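Long-range contacts in HepC.19480.a.B1 (Helicobacter pylori, PDB 6MTZ), which is of unknown function but probably acts as a phosphoesterase of the DHH/DHHA1 family: residues Y196-L200 with L224-L229; Q316-N320 with I351-A355. All blocks are in the same frame, centred on the assembly; numbering follows the deposited sequence.

In the fold
From the N terminus the chain first builds a domain around a five-stranded parallel sheet, then runs through a series of helices into a second domain with a mixed sheet. Interaction 1 lies in that helical middle region: it pairs helix 190-203 with the end of helix 213-228 and closes a loop of 23 residues. Interaction 2 belongs to the second domain, where the end of helix 311-318 meets the C-terminal end of the chain, closing a loop of 30 residues that includes strands 322-324 and 327-331. The loops neither nest nor cross; they follow in series, their centres about 40 Å apart, so each contact joins a different part of the fold.

Interaction 1: Y196-L200 with L224-L229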
loop_
_atom_site.group_PDB
_atom_site.type_symbol
_atom_site.label_atom_id
_atom_site.label_comp_id
_atom_site.label_asym_id
_atom_site.label_seq_id
_atom_site.Cartn_x
_atom_site.Cartn_y
_atom_site.Cartn_z
ATOM N N TYR A 196 3.607 1.518 8.551
ATOM C CA TYR A 196 3.792 0.290 9.315
ATOM C C TYR A 196 4.938 -0.557 8.752
ATOM O O TYR A 196 5.858 -0.939 9.484
ATOM C CB TYR A 196 2.467 -0.466 9.297
ATOM C CG TYR A 196 2.410 -1.846 9.897
ATOM C CD1 TYR A 196 2.909 -2.122 11.169
ATOM C CD2 TYR A 196 1.760 -2.854 9.213
ATOM C CE1 TYR A 196 2.797 -3.410 11.703
ATOM C CE2 TYR A 196 1.645 -4.110 9.721
ATOM C CZ TYR A 196 2.161 -4.399 10.956
ATOM O OH TYR A 196 1.991 -5.693 11.411
ATOM N N LYS A 197 4.877 -0.887 7.458
ATOM C CA LYS A 197 5.938 -1.680 6.847
ATOM C C LYS A 197 7.271 -0.966 6.968
ATOM O O LYS A 197 8.280 -1.589 7.311
ATOM C CB LYS A 197 5.637 -1.975 5.367
ATOM C CG LYS A 197 4.401 -2.850 5.123
ATOM C CD LYS A 197 4.154 -3.075 3.642
ATOM C CE LYS A 197 2.935 -3.931 3.349
ATOM N NZ LYS A 197 3.000 -5.274 3.930
ATOM N N LEU A 198 7.290 0.352 6.730
ATOM C CA LEU A 198 8.560 1.071 6.772
ATOM C C LEU A 198 9.106 1.137 8.187
ATOM O O LEU A 198 10.327 1.083 8.387
ATOM C CB LEU A 198 8.408 2.480 6.201
ATOM C CG LEU A 198 8.138 2.522 4.696
ATOM C CD1 LEU A 198 8.346 3.933 4.207
ATOM C CD2 LEU A 198 9.036 1.549 3.963
ATOM N N LYS A 199 8.224 1.269 9.181
ATOM C CA LYS A 199 8.680 1.188 10.565
ATOM C C LYS A 199 9.329 -0.164 10.832
ATOM O O LYS A 199 10.430 -0.239 11.384
ATOM C CB LYS A 199 7.518 1.416 11.537
ATOM N N LEU A 200 8.657 -1.249 10.438
ATOM C CA LEU A 200 9.201 -2.589 10.668
ATOM C C LEU A 200 10.548 -2.773 9.978
ATOM O O LEU A 200 11.467 -3.384 10.539
ATOM C CB LEU A 200 8.217 -3.660 10.165
ATOM C CG LEU A 200 6.867 -3.742 10.892
ATOM C CD1 LEU A 200 5.903 -4.623 10.135
ATOM C CD2 LEU A 200 7.068 -4.289 12.304
ATOM N N LEU A 224 7.188 -7.233 17.707
ATOM C CA LEU A 224 7.376 -5.902 17.130
ATOM C C LEU A 224 6.167 -5.468 16.313
ATOM O O LEU A 224 5.761 -4.303 16.371
ATOM C CB LEU A 224 8.633 -5.863 16.249
ATOM C CG LEU A 224 9.989 -5.977 16.939
ATOM C CD1 LEU A 224 11.116 -5.906 15.883
ATOM C CD2 LEU A 224 10.147 -4.877 17.998
ATOM N N LYS A 225 5.593 -6.383 15.528
ATOM C CA LYS A 225 4.421 -6.039 14.728
ATOM C C LYS A 225 3.251 -5.638 15.613
ATOM O O LYS A 225 2.535 -4.675 15.307
ATOM C CB LYS A 225 4.020 -7.213 13.829
ATOM C CG LYS A 225 5.078 -7.621 12.795
ATOM C CD LYS A 225 4.611 -8.888 12.037
ATOM C CE LYS A 225 3.331 -8.606 11.239
ATOM N NZ LYS A 225 2.952 -9.764 10.333
ATOM N N LYS A 226 3.014 -6.397 16.686
ATOM C CA LYS A 226 1.932 -6.066 17.608
ATOM C C LYS A 226 2.114 -4.666 18.176
ATOM O O LYS A 226 1.140 -3.922 18.339
ATOM C CB LYS A 226 1.867 -7.084 18.755
ATOM C CG LYS A 226 1.234 -8.405 18.407
ATOM C CD LYS A 226 0.970 -9.193 19.704
ATOM C CE LYS A 226 0.105 -10.397 19.477
ATOM N NZ LYS A 226 -0.149 -11.173 20.720
ATOM N N ILE A 227 3.360 -4.287 18.470
ATOM C CA ILE A 227 3.615 -2.968 19.031
ATOM C C ILE A 227 3.476 -1.897 17.961
ATOM O O ILE A 227 2.900 -0.831 18.207
ATOM C CB ILE A 227 5.001 -2.935 19.698
ATOM C CG1 ILE A 227 4.960 -3.750 20.990
ATOM C CG2 ILE A 227 5.412 -1.515 20.021
ATOM C CD1 ILE A 227 6.298 -4.012 21.531
ATOM N N ALA A 228 3.987 -2.160 16.757
ATOM C CA ALA A 228 3.874 -1.150 15.704
ATOM C C ALA A 228 2.415 -0.891 15.348
ATOM O O ALA A 228 2.070 0.204 14.893
ATOM C CB ALA A 228 4.656 -1.584 14.464
ATOM N N LEU A 229 1.542 -1.875 15.570
ATOM C CA LEU A 229 0.128 -1.680 15.271
ATOM C C LEU A 229 -0.614 -0.944 16.380
ATOM O O LEU A 229 -1.830 -0.764 16.266
ATOM C CB LEU A 229 -0.550 -3.021 15.012
ATOM C CG LEU A 229 -0.214 -3.718 13.697
ATOM C CD1 LEU A 229 -0.679 -5.148 13.785
ATOM C CD2 LEU A 229 -0.885 -3.000 12.529
#
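Two helices consecutive in the chain, 190-203 and 213-228, illustrate how neighbours pack as a broadly antiparallel pair, here in the helical region between the two sheet-containing domains: the axes of segments 196-200 and 224-228 approach to 10.3 Å with their directions at 134°. The CA atoms of Y196 and A228 lie 6.5 Å apart, and those of L200 and K225 7.2 Å. The small side chain of A228 points toward segment 196-200, with its CB 3.8 Å from CD1 of Y196, at the ring edge, and 4.2 Å from CD2 of L200. L229, just past the helix end, covers a face of the same ring: its CD2 lies 3.8 Å from the ring centroid and 15° off the normal, a CH-pi contact. One turn after Y196, L200 continues the apolar seam, its CD2 3.9 Å from CG of K225. CE of K225 lies 3.2 Å from OH of Y196. The polar tips converge on E183, whose carboxylate accepts a hydrogen bond from Y196 and forms a salt bridge with K225. Thus the direct interface is largely apolar, while a shared acidic partner outside both segments satisfies the polar groups at its border and adds an indirect link between the helices.

Interaction 2: Q316-N320 with I351-A355; sequences QMCFN and IFNNA
Helices that finish side by side can share a compact apolar cluster. Segment 316-320 is helical through C318; F319 then leaves helical phi/psi (-130/27), and N320 takes a left-handed conformation (47/38) just before a GGGH sequence like that of DHHA1 domains, consistent with that family. The nearest CA pair across the segments is C318 and I351, 6.5 Å apart. Along the second segment, helical I351 (m, t) points toward its partner, placing CG2 3.7 Å from CB of C318 and CD1 4.0 Å from CE1 of F319, at that ring's edge. F352 (chi1 m, chi2 -8°) brings CE1 to 3.6 Å from CZ of F319 (chi1 m, chi2 -64°); the ring centroids are 5.9 Å apart, the planes inclined at 55°. The m rotamer of C318 sends SG to the F352 ring edge, 5.0 Å from the centroid, a sulfur-aromatic contact. N of A355 hydrogen-bonds O of F352 at 3.0 Å, and A355 sets its CB 3.8 Å from SG of C318. Both phenylalanines also touch I293 of the mixed sheet, and Q262 binds the terminal carboxylate. With no polar bond between the segments, their contact relies on shape and apolar burial.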
loop_
_atom_site.group_PDB
_atom_site.type_symbol
_atom_site.label_atom_id
_atom_site.label_comp_id
_atom_site.label_asym_id
_atom_site.label_seq_id
_atom_site.Cartn_x
_atom_site.Cartn_y
_atom_site.Cartn_z
ATOM N N GLN A 316 -29.999 -11.193 -0.737
ATOM C CA GLN A 316 -30.825 -11.807 -1.774
ATOM C C GLN A 316 -31.673 -10.789 -2.524
ATOM O O GLN A 316 -32.112 -11.076 -3.641
ATOM C CB GLN A 316 -31.714 -12.921 -1.209
ATOM C CG GLN A 316 -32.584 -12.579 -0.031
ATOM C CD GLN A 316 -33.126 -13.838 0.621
ATOM O OE1 GLN A 316 -33.121 -14.906 0.011
ATOM N NE2 GLN A 316 -33.581 -13.726 1.865
ATOM N N MET A 317 -31.895 -9.605 -1.957
ATOM C CA MET A 317 -32.572 -8.564 -2.719
ATOM C C MET A 317 -31.613 -7.871 -3.675
ATOM O O MET A 317 -32.033 -7.408 -4.741
ATOM C CB MET A 317 -33.204 -7.539 -1.777
ATOM N N CYS A 318 -30.327 -7.820 -3.324
ATOM C CA CYS A 318 -29.363 -6.986 -4.020
ATOM C C CYS A 318 -28.229 -7.741 -4.690
ATOM O O CYS A 318 -27.736 -7.278 -5.720
ATOM C CB CYS A 318 -28.758 -5.970 -3.044
ATOM S SG CYS A 318 -29.968 -4.824 -2.366
ATOM N N PHE A 319 -27.784 -8.871 -4.140
ATOM C CA PHE A 319 -26.546 -9.486 -4.614
ATOM C C PHE A 319 -26.714 -10.971 -4.919
ATOM O O PHE A 319 -25.740 -11.727 -4.840
ATOM C CB PHE A 319 -25.415 -9.282 -3.601
ATOM C CG PHE A 319 -25.284 -7.860 -3.111
ATOM C CD1 PHE A 319 -24.939 -6.839 -3.982
ATOM C CD2 PHE A 319 -25.512 -7.548 -1.782
ATOM C CE1 PHE A 319 -24.821 -5.529 -3.531
ATOM C CE2 PHE A 319 -25.393 -6.241 -1.328
ATOM C CZ PHE A 319 -25.047 -5.235 -2.197
ATOM N N ASN A 320 -27.932 -11.408 -5.262
ATOM C CA ASN A 320 -28.192 -12.809 -5.623
ATOM C C ASN A 320 -27.552 -13.778 -4.627
ATOM O O ASN A 320 -27.021 -14.826 -5.001
ATOM C CB ASN A 320 -27.704 -13.110 -7.044
ATOM C CG ASN A 320 -28.638 -12.583 -8.109
ATOM O OD1 ASN A 320 -29.840 -12.867 -8.098
ATOM N ND2 ASN A 320 -28.093 -11.801 -9.036
ATOM N N ILE A 351 -27.081 0.050 -6.929
ATOM C CA ILE A 351 -27.842 -1.139 -6.540
ATOM C C ILE A 351 -28.801 -0.814 -5.395
ATOM O O ILE A 351 -29.984 -1.174 -5.430
ATOM C CB ILE A 351 -26.888 -2.285 -6.158
ATOM C CG1 ILE A 351 -26.060 -2.717 -7.370
ATOM C CG2 ILE A 351 -27.683 -3.457 -5.586
ATOM C CD1 ILE A 351 -24.984 -3.730 -7.057
ATOM N N PHE A 352 -28.300 -0.140 -4.353
ATOM C CA PHE A 352 -29.138 0.155 -3.190
ATOM C C PHE A 352 -30.261 1.132 -3.526
ATOM O O PHE A 352 -31.313 1.117 -2.875
ATOM C CB PHE A 352 -28.278 0.708 -2.047
ATOM C CG PHE A 352 -27.542 -0.350 -1.263
ATOM C CD1 PHE A 352 -27.790 -1.699 -1.480
ATOM C CD2 PHE A 352 -26.622 0.004 -0.288
ATOM C CE1 PHE A 352 -27.129 -2.678 -0.751
ATOM C CE2 PHE A 352 -25.944 -0.974 0.455
ATOM C CZ PHE A 352 -26.197 -2.312 0.220
ATOM N N ASN A 353 -30.075 1.967 -4.550
ATOM C CA ASN A 353 -31.035 3.036 -4.802
ATOM C C ASN A 353 -32.414 2.490 -5.158
ATOM O O ASN A 353 -33.434 3.050 -4.738
ATOM C CB ASN A 353 -30.524 3.952 -5.910
ATOM C CG ASN A 353 -31.501 5.059 -6.231
ATOM O OD1 ASN A 353 -32.319 4.937 -7.142
ATOM N ND2 ASN A 353 -31.434 6.144 -5.469
ATOM N N ASN A 354 -32.470 1.401 -5.929
ATOM C CA ASN A 354 -33.743 0.779 -6.285
ATOM C C ASN A 354 -34.219 -0.239 -5.262
ATOM O O ASN A 354 -35.330 -0.762 -5.402
ATOM C CB ASN A 354 -33.647 0.083 -7.649
ATOM C CG ASN A 354 -33.518 1.057 -8.780
ATOM O OD1 ASN A 354 -34.472 1.760 -9.115
ATOM N ND2 ASN A 354 -32.331 1.118 -9.381
ATOM N N ALA A 355 -33.414 -0.530 -4.250
ATOM C CA ALA A 355 -33.699 -1.628 -3.336
ATOM C C ALA A 355 -34.875 -1.324 -2.413
ATOM O O ALA A 355 -35.210 -2.134 -1.550
ATOM C CB ALA A 355 -32.460 -1.960 -2.524
ATOM O OXT ALA A 355 -35.525 -0.281 -2.512
#